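Local structure of hydroxyethylphosphonate dioxygenase (Streptomyces albus, 6B9R) at residues Y122-D136 against T193-T207. The protein probably catalyses the iron(II)- and oxygen-dependent cleavage of 2-hydroxyethylphosphonate to hydroxymethylphosphonate. Residues are numbered along the deposited sequence; the frame is centred on the assembly and turned at random.
Sequences YRPEWISMLRVVEDD and TARSADEPAYILALT
Met-129 enters the contact where strand 123-129 ends, its side chain set between the two strands of 193-207. Its CB faces Ala-194 CB at 4.1 Å. Bends at chi2 (69°) and chi3 then carry SD over Tyr-202 CA and bring CE to Ile-203 CG1 (3.9 Å), the two side chains crossing at about a right angle. Cut back to alanine, this position would probably leave a gap between Ala-194 and Ile-203, with Ile-203 CG1 and Tyr-202 CA deprived of the methyl and sulfur packed on them. Further along, Ile-127 CD1 meets Ala-205 CB (3.8 Å). Beyond it, Arg-123 O takes a short bond from Thr-207 OG1 (2.7 Å) and a weak one from Thr-207 N. Antiparallel backbone bonds pair Glu-125 with Ala-205 and Ile-127 with Ile-203.

On the other face Pro-124 CB stays close to Leu-206 CD2 (3.5 Å), but Trp-126, Ser-128 and Tyr-202 are more open. Trp-126 NE1 lies over one face of the Tyr-202 ring, 3.4 Å from CD2, the planes inclined by 33°. At the far end Arg-131 O and Val-133 N bond to Ala-194; looseness is confined to the rim, where Val-132 CG2 meets Ala-197 CB (4.0 Å) and Asp-136 OD1, bonded to Asn-162, touches Arg-195 CD. Strands 123-129 and 202-208 are neighbours in the antiparallel sheet of a cupin-type beta-barrel, consistent with this enzyme family; Ile-127 touches the bound 2-hydroxyethylphosphonate, and Thr-207 lies near the iron site of His-149, Gln-153 and His-190.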
ATOM      1  N   TYR A 122     -13.477   3.390  -5.846  1.00 20.88           N
ATOM      2  CA  TYR A 122     -14.671   4.229  -5.768  1.00 17.68           C
ATOM      3  C   TYR A 122     -15.897   3.374  -5.508  1.00 20.57           C
ATOM      4  O   TYR A 122     -16.060   2.303  -6.105  1.00 16.88           O
ATOM      5  CB  TYR A 122     -14.931   4.984  -7.065  1.00 15.18           C
ATOM      6  CG  TYR A 122     -13.932   6.016  -7.471  1.00 18.64           C
ATOM      7  CD1 TYR A 122     -13.873   7.254  -6.833  1.00 23.05           C
ATOM      8  CD2 TYR A 122     -13.091   5.785  -8.552  1.00 18.97           C
ATOM      9  CE1 TYR A 122     -12.956   8.210  -7.233  1.00 22.46           C
ATOM     10  CE2 TYR A 122     -12.192   6.735  -8.965  1.00 14.56           C
ATOM     11  CZ  TYR A 122     -12.124   7.945  -8.306  1.00 22.86           C
ATOM     12  OH  TYR A 122     -11.214   8.884  -8.736  1.00 25.66           O
ATOM     13  N   ARG A 123     -16.771   3.869  -4.633  1.00 16.79           N
ATOM     14  CA  ARG A 123     -18.152   3.392  -4.519  1.00 18.67           C
ATOM     15  C   ARG A 123     -19.048   4.624  -4.569  1.00 21.48           C
ATOM     16  O   ARG A 123     -19.532   5.104  -3.532  1.00 22.18           O
ATOM     17  CB  ARG A 123     -18.365   2.578  -3.244  1.00 16.42           C
ATOM     18  CG  ARG A 123     -17.606   1.230  -3.250  1.00 17.99           C
ATOM     19  CD  ARG A 123     -18.237   0.247  -4.219  1.00 19.03           C
ATOM     20  NE  ARG A 123     -17.568  -1.067  -4.197  1.00 18.39           N
ATOM     21  CZ  ARG A 123     -16.492  -1.361  -4.918  1.00 19.38           C
ATOM     22  NH1 ARG A 123     -15.959  -0.453  -5.712  1.00 18.94           N
ATOM     23  NH2 ARG A 123     -15.956  -2.574  -4.852  1.00 22.09           N
ATOM     24  N   PRO A 124     -19.280   5.175  -5.767  1.00 16.08           N
ATOM     25  CA  PRO A 124     -19.951   6.477  -5.870  1.00 16.06           C
ATOM     26  C   PRO A 124     -21.433   6.345  -6.152  1.00 24.92           C
ATOM     27  O   PRO A 124     -21.832   5.823  -7.200  1.00 22.66           O
ATOM     28  CB  PRO A 124     -19.222   7.135  -7.042  1.00 15.77           C
ATOM     29  CG  PRO A 124     -18.906   5.958  -7.961  1.00 15.90           C
ATOM     30  CD  PRO A 124     -18.742   4.746  -7.066  1.00 16.03           C
ATOM     31  N   GLU A 125     -22.266   6.830  -5.238  1.00 19.74           N
ATOM     32  CA  GLU A 125     -23.706   6.686  -5.364  1.00 20.81           C
ATOM     33  C   GLU A 125     -24.342   8.064  -5.471  1.00 21.81           C
ATOM     34  O   GLU A 125     -23.980   8.981  -4.728  1.00 23.27           O
ATOM     35  CB  GLU A 125     -24.302   5.912  -4.172  1.00 19.01           C
ATOM     36  CG  GLU A 125     -23.724   4.510  -3.983  1.00 24.94           C
ATOM     37  CD  GLU A 125     -24.345   3.482  -4.912  1.00 27.86           C
ATOM     38  OE1 GLU A 125     -25.555   3.214  -4.778  1.00 21.81           O
ATOM     39  OE2 GLU A 125     -23.618   2.943  -5.777  1.00 23.30           O
ATOM     40  N   TRP A 126     -25.236   8.207  -6.443  1.00 20.14           N
ATOM     41  CA  TRP A 126     -26.242   9.255  -6.441  1.00 22.49           C
ATOM     42  C   TRP A 126     -27.306   8.861  -5.428  1.00 26.08           C
ATOM     43  O   TRP A 126     -27.765   7.715  -5.433  1.00 19.00           O
ATOM     44  CB  TRP A 126     -26.826   9.377  -7.849  1.00 19.56           C
ATOM     45  CG  TRP A 126     -27.969  10.332  -8.058  1.00 21.24           C
ATOM     46  CD1 TRP A 126     -27.899  11.585  -8.603  1.00 22.99           C
ATOM     47  CD2 TRP A 126     -29.361  10.095  -7.776  1.00 22.04           C
ATOM     48  NE1 TRP A 126     -29.156  12.146  -8.659  1.00 25.75           N
ATOM     49  CE2 TRP A 126     -30.068  11.254  -8.158  1.00 25.64           C
ATOM     50  CE3 TRP A 126     -30.072   9.022  -7.220  1.00 25.56           C
ATOM     51  CZ2 TRP A 126     -31.453  11.370  -8.008  1.00 26.42           C
ATOM     52  CZ3 TRP A 126     -31.453   9.135  -7.076  1.00 21.52           C
ATOM     53  CH2 TRP A 126     -32.125  10.300  -7.471  1.00 30.61           C
ATOM     54  N   ILE A 127     -27.682   9.779  -4.532  1.00 18.86           N
ATOM     55  CA  ILE A 127     -28.641   9.437  -3.483  1.00 21.76           C
ATOM     56  C   ILE A 127     -29.586  10.613  -3.274  1.00 21.58           C
ATOM     57  O   ILE A 127     -29.149  11.709  -2.911  1.00 19.67           O
ATOM     58  CB  ILE A 127     -27.966   9.062  -2.150  1.00 19.18           C
ATOM     59  CG1 ILE A 127     -26.880   7.991  -2.363  1.00 18.70           C
ATOM     60  CG2 ILE A 127     -29.029   8.578  -1.164  1.00 20.11           C
ATOM     61  CD1 ILE A 127     -26.074   7.674  -1.127  1.00 21.31           C
ATOM     62  N   SER A 128     -30.880  10.391  -3.493  1.00 22.94           N
ATOM     63  CA  SER A 128     -31.861  11.439  -3.254  1.00 27.45           C
ATOM     64  C   SER A 128     -32.382  11.342  -1.830  1.00 24.37           C
ATOM     65  O   SER A 128     -32.653  10.252  -1.325  1.00 24.49           O
ATOM     66  CB  SER A 128     -33.025  11.354  -4.240  1.00 35.99           C
ATOM     67  OG  SER A 128     -33.803  10.208  -3.990  1.00 44.70           O
ATOM     68  N   MET A 129     -32.525  12.496  -1.185  1.00 21.84           N
ATOM     69  CA  MET A 129     -33.107  12.544   0.147  1.00 22.39           C
ATOM     70  C   MET A 129     -34.621  12.450   0.028  1.00 25.24           C
ATOM     71  O   MET A 129     -35.254  13.326  -0.572  1.00 24.56           O
ATOM     72  CB  MET A 129     -32.693  13.828   0.859  1.00 27.56           C
ATOM     73  CG  MET A 129     -31.296  13.792   1.458  1.00 21.50           C
ATOM     74  SD  MET A 129     -29.975  13.778   0.223  1.00 22.53           S
ATOM     75  CE  MET A 129     -29.460  12.056   0.274  1.00 20.18           C
ATOM     76  N   LEU A 130     -35.203  11.389   0.585  1.00 26.55           N
ATOM     77  CA  LEU A 130     -36.648  11.209   0.536  1.00 24.83           C
ATOM     78  C   LEU A 130     -37.346  11.611   1.829  1.00 27.65           C
ATOM     79  O   LEU A 130     -38.580  11.618   1.866  1.00 29.22           O
ATOM     80  CB  LEU A 130     -36.996   9.751   0.210  1.00 25.01           C
ATOM     81  CG  LEU A 130     -36.316   9.136  -1.011  1.00 30.48           C
ATOM     82  CD1 LEU A 130     -36.703   7.654  -1.158  1.00 28.30           C
ATOM     83  CD2 LEU A 130     -36.647   9.934  -2.266  1.00 25.92           C
ATOM     84  N   ARG A 131     -36.596  11.917   2.885  1.00 27.89           N
ATOM     85  CA  ARG A 131     -37.168  12.325   4.162  1.00 32.46           C
ATOM     86  C   ARG A 131     -37.069  13.843   4.263  1.00 26.01           C
ATOM     87  O   ARG A 131     -35.975  14.408   4.142  1.00 28.17           O
ATOM     88  CB  ARG A 131     -36.451  11.648   5.332  1.00 30.55           C
ATOM     89  CG  ARG A 131     -36.984  12.017   6.714  1.00 26.43           C
ATOM     90  CD  ARG A 131     -38.450  11.618   6.899  1.00 28.45           C
ATOM     91  NE  ARG A 131     -38.712  10.209   6.586  1.00 31.93           N
ATOM     92  CZ  ARG A 131     -38.479   9.196   7.418  1.00 36.21           C
ATOM     93  NH1 ARG A 131     -37.960   9.421   8.620  1.00 32.41           N
ATOM     94  NH2 ARG A 131     -38.754   7.949   7.044  1.00 37.29           N
ATOM     95  N   VAL A 132     -38.204  14.493   4.504  1.00 27.00           N
ATOM     96  CA  VAL A 132     -38.301  15.949   4.556  1.00 34.67           C
ATOM     97  C   VAL A 132     -38.458  16.380   6.008  1.00 31.25           C
ATOM     98  O   VAL A 132     -39.327  15.863   6.721  1.00 30.59           O
ATOM     99  CB  VAL A 132     -39.481  16.455   3.710  1.00 36.54           C
ATOM    100  CG1 VAL A 132     -39.736  17.930   3.982  1.00 40.65           C
ATOM    101  CG2 VAL A 132     -39.212  16.218   2.232  1.00 27.55           C
ATOM    102  N   VAL A 133     -37.626  17.324   6.445  1.00 27.42           N
ATOM    103  CA  VAL A 133     -37.690  17.834   7.804  1.00 27.95           C
ATOM    104  C   VAL A 133     -38.118  19.299   7.767  1.00 28.96           C
ATOM    105  O   VAL A 133     -38.008  19.990   6.748  1.00 32.38           O
ATOM    106  CB  VAL A 133     -36.354  17.691   8.555  1.00 27.12           C
ATOM    107  CG1 VAL A 133     -35.986  16.211   8.739  1.00 30.19           C
ATOM    108  CG2 VAL A 133     -35.261  18.480   7.832  1.00 28.40           C
ATOM    109  N   GLU A 134     -38.590  19.777   8.914  1.00 29.40           N
ATOM    110  CA  GLU A 134     -39.042  21.153   9.056  1.00 35.00           C
ATOM    111  C   GLU A 134     -38.157  21.982   9.976  1.00 42.22           C
ATOM    112  O   GLU A 134     -38.470  23.154  10.226  1.00 38.13           O
ATOM    113  CB  GLU A 134     -40.492  21.181   9.557  1.00 39.14           C
ATOM    114  CG  GLU A 134     -41.482  20.608   8.559  1.00 46.37           C
ATOM    115  CD  GLU A 134     -42.922  20.789   8.987  1.00 64.63           C
ATOM    116  OE1 GLU A 134     -43.218  20.632  10.193  1.00 69.95           O
ATOM    117  OE2 GLU A 134     -43.758  21.094   8.112  1.00 71.71           O
ATOM    118  N   ASP A 135     -37.075  21.413  10.497  1.00 37.65           N
ATOM    119  CA  ASP A 135     -36.102  22.169  11.272  1.00 34.70           C
ATOM    120  C   ASP A 135     -34.723  21.584  11.011  1.00 27.49           C
ATOM    121  O   ASP A 135     -34.576  20.570  10.325  1.00 27.38           O
ATOM    122  CB  ASP A 135     -36.429  22.172  12.774  1.00 31.79           C
ATOM    123  CG  ASP A 135     -36.496  20.774  13.377  1.00 42.49           C
ATOM    124  OD1 ASP A 135     -35.594  19.938  13.121  1.00 40.02           O
ATOM    125  OD2 ASP A 135     -37.458  20.515  14.135  1.00 40.87           O
ATOM    126  N   ASP A 136     -33.707  22.227  11.580  1.00 28.32           N
ATOM    127  CA  ASP A 136     -32.331  21.758  11.484  1.00 29.44           C
ATOM    128  C   ASP A 136     -31.832  21.222  12.823  1.00 31.05           C
ATOM    129  O   ASP A 136     -30.657  21.366  13.157  1.00 26.34           O
ATOM    130  CB  ASP A 136     -31.430  22.870  10.959  1.00 26.68           C
ATOM    131  CG  ASP A 136     -32.004  23.538   9.715  1.00 37.60           C
ATOM    132  OD1 ASP A 136     -32.708  22.850   8.944  1.00 31.90           O
ATOM    133  OD2 ASP A 136     -31.775  24.751   9.516  1.00 40.84           O
ATOM    134  N   THR A 193     -31.201  14.650   5.119  1.00 22.55           N
ATOM    135  CA  THR A 193     -32.616  14.913   4.895  1.00 23.03           C
ATOM    136  C   THR A 193     -32.758  16.088   3.934  1.00 24.51           C
ATOM    137  O   THR A 193     -31.789  16.786   3.627  1.00 22.65           O
ATOM    138  CB  THR A 193     -33.351  15.238   6.205  1.00 24.71           C
ATOM    139  OG1 THR A 193     -32.811  16.445   6.751  1.00 26.29           O
ATOM    140  CG2 THR A 193     -33.194  14.111   7.227  1.00 24.60           C
ATOM    141  N   ALA A 194     -33.987  16.323   3.469  1.00 23.88           N
ATOM    142  CA  ALA A 194     -34.309  17.488   2.651  1.00 23.45           C
ATOM    143  C   ALA A 194     -35.053  18.510   3.499  1.00 28.47           C
ATOM    144  O   ALA A 194     -35.967  18.149   4.247  1.00 27.35           O
ATOM    145  CB  ALA A 194     -35.163  17.105   1.437  1.00 23.49           C
ATOM    146  N   ARG A 195     -34.669  19.782   3.374  1.00 25.74           N
ATOM    147  CA  ARG A 195     -35.389  20.854   4.053  1.00 29.09           C
ATOM    148  C   ARG A 195     -36.687  21.221   3.354  1.00 32.47           C
ATOM    149  O   ARG A 195     -37.485  21.975   3.921  1.00 32.07           O
ATOM    150  CB  ARG A 195     -34.513  22.109   4.165  1.00 30.91           C
ATOM    151  CG  ARG A 195     -33.389  21.977   5.171  1.00 31.38           C
ATOM    152  CD  ARG A 195     -32.740  23.317   5.496  1.00 25.63           C
ATOM    153  NE  ARG A 195     -32.243  24.018   4.314  1.00 25.69           N
ATOM    154  CZ  ARG A 195     -31.130  23.692   3.658  1.00 31.66           C
ATOM    155  NH1 ARG A 195     -30.756  24.397   2.598  1.00 23.02           N
ATOM    156  NH2 ARG A 195     -30.398  22.645   4.047  1.00 25.11           N
ATOM    157  N   SER A 196     -36.911  20.727   2.145  1.00 33.77           N
ATOM    158  CA  SER A 196     -38.100  21.086   1.395  1.00 39.86           C
ATOM    159  C   SER A 196     -38.504  19.916   0.517  1.00 38.12           C
ATOM    160  O   SER A 196     -37.660  19.142   0.059  1.00 40.07           O
ATOM    161  CB  SER A 196     -37.867  22.341   0.541  1.00 42.45           C
ATOM    162  OG  SER A 196     -38.912  22.517  -0.397  1.00 44.21           O
ATOM    163  N   ALA A 197     -39.807  19.791   0.289  1.00 39.79           N
ATOM    164  CA  ALA A 197     -40.325  18.823  -0.663  1.00 44.56           C
ATOM    165  C   ALA A 197     -40.493  19.412  -2.057  1.00 49.01           C
ATOM    166  O   ALA A 197     -40.969  18.712  -2.957  1.00 53.00           O
ATOM    167  CB  ALA A 197     -41.666  18.269  -0.173  1.00 53.44           C
ATOM    168  N   ASP A 198     -40.086  20.664  -2.263  1.00 50.05           N
ATOM    169  CA  ASP A 198     -40.445  21.405  -3.466  1.00 56.77           C
ATOM    170  C   ASP A 198     -39.369  21.417  -4.541  1.00 58.40           C
ATOM    171  O   ASP A 198     -39.699  21.616  -5.715  1.00 61.38           O
ATOM    172  CB  ASP A 198     -40.795  22.851  -3.101  1.00 59.85           C
ATOM    173  CG  ASP A 198     -41.988  22.938  -2.175  1.00 60.77           C
ATOM    174  OD1 ASP A 198     -42.858  22.042  -2.253  1.00 55.24           O
ATOM    175  OD2 ASP A 198     -42.052  23.892  -1.371  1.00 61.53           O
ATOM    176  N   GLU A 199     -38.106  21.230  -4.189  1.00 49.48           N
ATOM    177  CA  GLU A 199     -37.028  21.264  -5.162  1.00 43.42           C
ATOM    178  C   GLU A 199     -36.165  20.022  -5.020  1.00 32.85           C
ATOM    179  O   GLU A 199     -36.198  19.349  -3.984  1.00 31.94           O
ATOM    180  CB  GLU A 199     -36.176  22.533  -5.001  1.00 51.23           C
ATOM    181  CG  GLU A 199     -35.878  22.915  -3.577  1.00 58.89           C
ATOM    182  CD  GLU A 199     -34.993  24.140  -3.494  1.00 65.74           C
ATOM    183  OE1 GLU A 199     -34.071  24.262  -4.331  1.00 64.65           O
ATOM    184  OE2 GLU A 199     -35.226  24.980  -2.601  1.00 69.79           O
ATOM    185  N   PRO A 200     -35.409  19.668  -6.060  1.00 26.86           N
ATOM    186  CA  PRO A 200     -34.544  18.487  -5.967  1.00 29.34           C
ATOM    187  C   PRO A 200     -33.572  18.603  -4.800  1.00 27.87           C
ATOM    188  O   PRO A 200     -32.985  19.660  -4.556  1.00 26.99           O
ATOM    189  CB  PRO A 200     -33.811  18.480  -7.314  1.00 33.92           C
ATOM    190  CG  PRO A 200     -34.733  19.227  -8.246  1.00 24.05           C
ATOM    191  CD  PRO A 200     -35.392  20.266  -7.411  1.00 27.41           C
ATOM    192  N   ALA A 201     -33.414  17.503  -4.068  1.00 24.59           N
ATOM    193  CA  ALA A 201     -32.505  17.455  -2.924  1.00 26.99           C
ATOM    194  C   ALA A 201     -31.796  16.113  -2.968  1.00 22.89           C
ATOM    195  O   ALA A 201     -32.415  15.082  -2.690  1.00 21.90           O
ATOM    196  CB  ALA A 201     -33.253  17.638  -1.602  1.00 26.15           C
ATOM    197  N   TYR A 202     -30.519  16.120  -3.345  1.00 20.88           N
ATOM    198  CA  TYR A 202     -29.784  14.869  -3.473  1.00 20.55           C
ATOM    199  C   TYR A 202     -28.296  15.140  -3.301  1.00 21.14           C
ATOM    200  O   TYR A 202     -27.859  16.287  -3.196  1.00 21.09           O
ATOM    201  CB  TYR A 202     -30.086  14.182  -4.806  1.00 20.31           C
ATOM    202  CG  TYR A 202     -29.704  14.949  -6.061  1.00 24.59           C
ATOM    203  CD1 TYR A 202     -30.595  15.836  -6.655  1.00 28.95           C
ATOM    204  CD2 TYR A 202     -28.473  14.754  -6.669  1.00 29.64           C
ATOM    205  CE1 TYR A 202     -30.259  16.524  -7.807  1.00 29.89           C
ATOM    206  CE2 TYR A 202     -28.129  15.442  -7.824  1.00 30.66           C
ATOM    207  CZ  TYR A 202     -29.025  16.325  -8.387  1.00 31.23           C
ATOM    208  OH  TYR A 202     -28.692  17.007  -9.541  1.00 29.15           O
ATOM    209  N   ILE A 203     -27.520  14.054  -3.233  1.00 20.15           N
ATOM    210  CA  ILE A 203     -26.077  14.142  -3.080  1.00 19.39           C
ATOM    211  C   ILE A 203     -25.408  13.207  -4.077  1.00 18.97           C
ATOM    212  O   ILE A 203     -25.990  12.226  -4.541  1.00 19.55           O
ATOM    213  CB  ILE A 203     -25.604  13.802  -1.650  1.00 21.36           C
ATOM    214  CG1 ILE A 203     -25.891  12.327  -1.309  1.00 22.88           C
ATOM    215  CG2 ILE A 203     -26.216  14.765  -0.620  1.00 19.88           C
ATOM    216  CD1 ILE A 203     -25.526  11.959   0.118  1.00 22.08           C
ATOM    217  N   LEU A 204     -24.174  13.538  -4.405  1.00 18.63           N
ATOM    218  CA  LEU A 204     -23.242  12.586  -4.998  1.00 19.17           C
ATOM    219  C   LEU A 204     -22.346  12.162  -3.847  1.00 22.86           C
ATOM    220  O   LEU A 204     -21.462  12.915  -3.428  1.00 20.56           O
ATOM    221  CB  LEU A 204     -22.460  13.196  -6.157  1.00 18.57           C
ATOM    222  CG  LEU A 204     -23.155  13.235  -7.533  1.00 17.93           C
ATOM    223  CD1 LEU A 204     -23.380  11.828  -8.086  1.00 19.92           C
ATOM    224  CD2 LEU A 204     -24.475  13.995  -7.494  1.00 22.82           C
ATOM    225  N   ALA A 205     -22.626  10.975  -3.304  1.00 18.20           N
ATOM    226  CA  ALA A 205     -21.886  10.381  -2.187  1.00 20.92           C
ATOM    227  C   ALA A 205     -20.779   9.518  -2.777  1.00 21.33           C
ATOM    228  O   ALA A 205     -21.003   8.355  -3.127  1.00 20.48           O
ATOM    229  CB  ALA A 205     -22.817   9.559  -1.296  1.00 21.57           C
ATOM    230  N   LEU A 206     -19.588  10.099  -2.918  1.00 20.05           N
ATOM    231  CA  LEU A 206     -18.474   9.441  -3.580  1.00 24.96           C
ATOM    232  C   LEU A 206     -17.576   8.826  -2.508  1.00 28.53           C
ATOM    233  O   LEU A 206     -16.583   9.414  -2.068  1.00 22.69           O
ATOM    234  CB  LEU A 206     -17.719  10.445  -4.468  1.00 23.53           C
ATOM    235  CG  LEU A 206     -18.574  11.349  -5.381  1.00 17.06           C
ATOM    236  CD1 LEU A 206     -17.701  12.189  -6.323  1.00 17.52           C
ATOM    237  CD2 LEU A 206     -19.601  10.544  -6.174  1.00 22.37           C
ATOM    238  N   THR A 207     -17.943   7.623  -2.072  1.00 22.37           N
ATOM    239  CA  THR A 207     -17.106   6.935  -1.100  1.00 19.81           C
ATOM    240  C   THR A 207     -15.955   6.216  -1.803  1.00 24.67           C
ATOM    241  O   THR A 207     -16.034   5.865  -2.984  1.00 21.71           O
ATOM    242  CB  THR A 207     -17.915   5.939  -0.255  1.00 23.88           C
ATOM    243  OG1 THR A 207     -18.340   4.840  -1.069  1.00 20.40           O
ATOM    244  CG2 THR A 207     -19.145   6.604   0.367  1.00 21.49           C
TER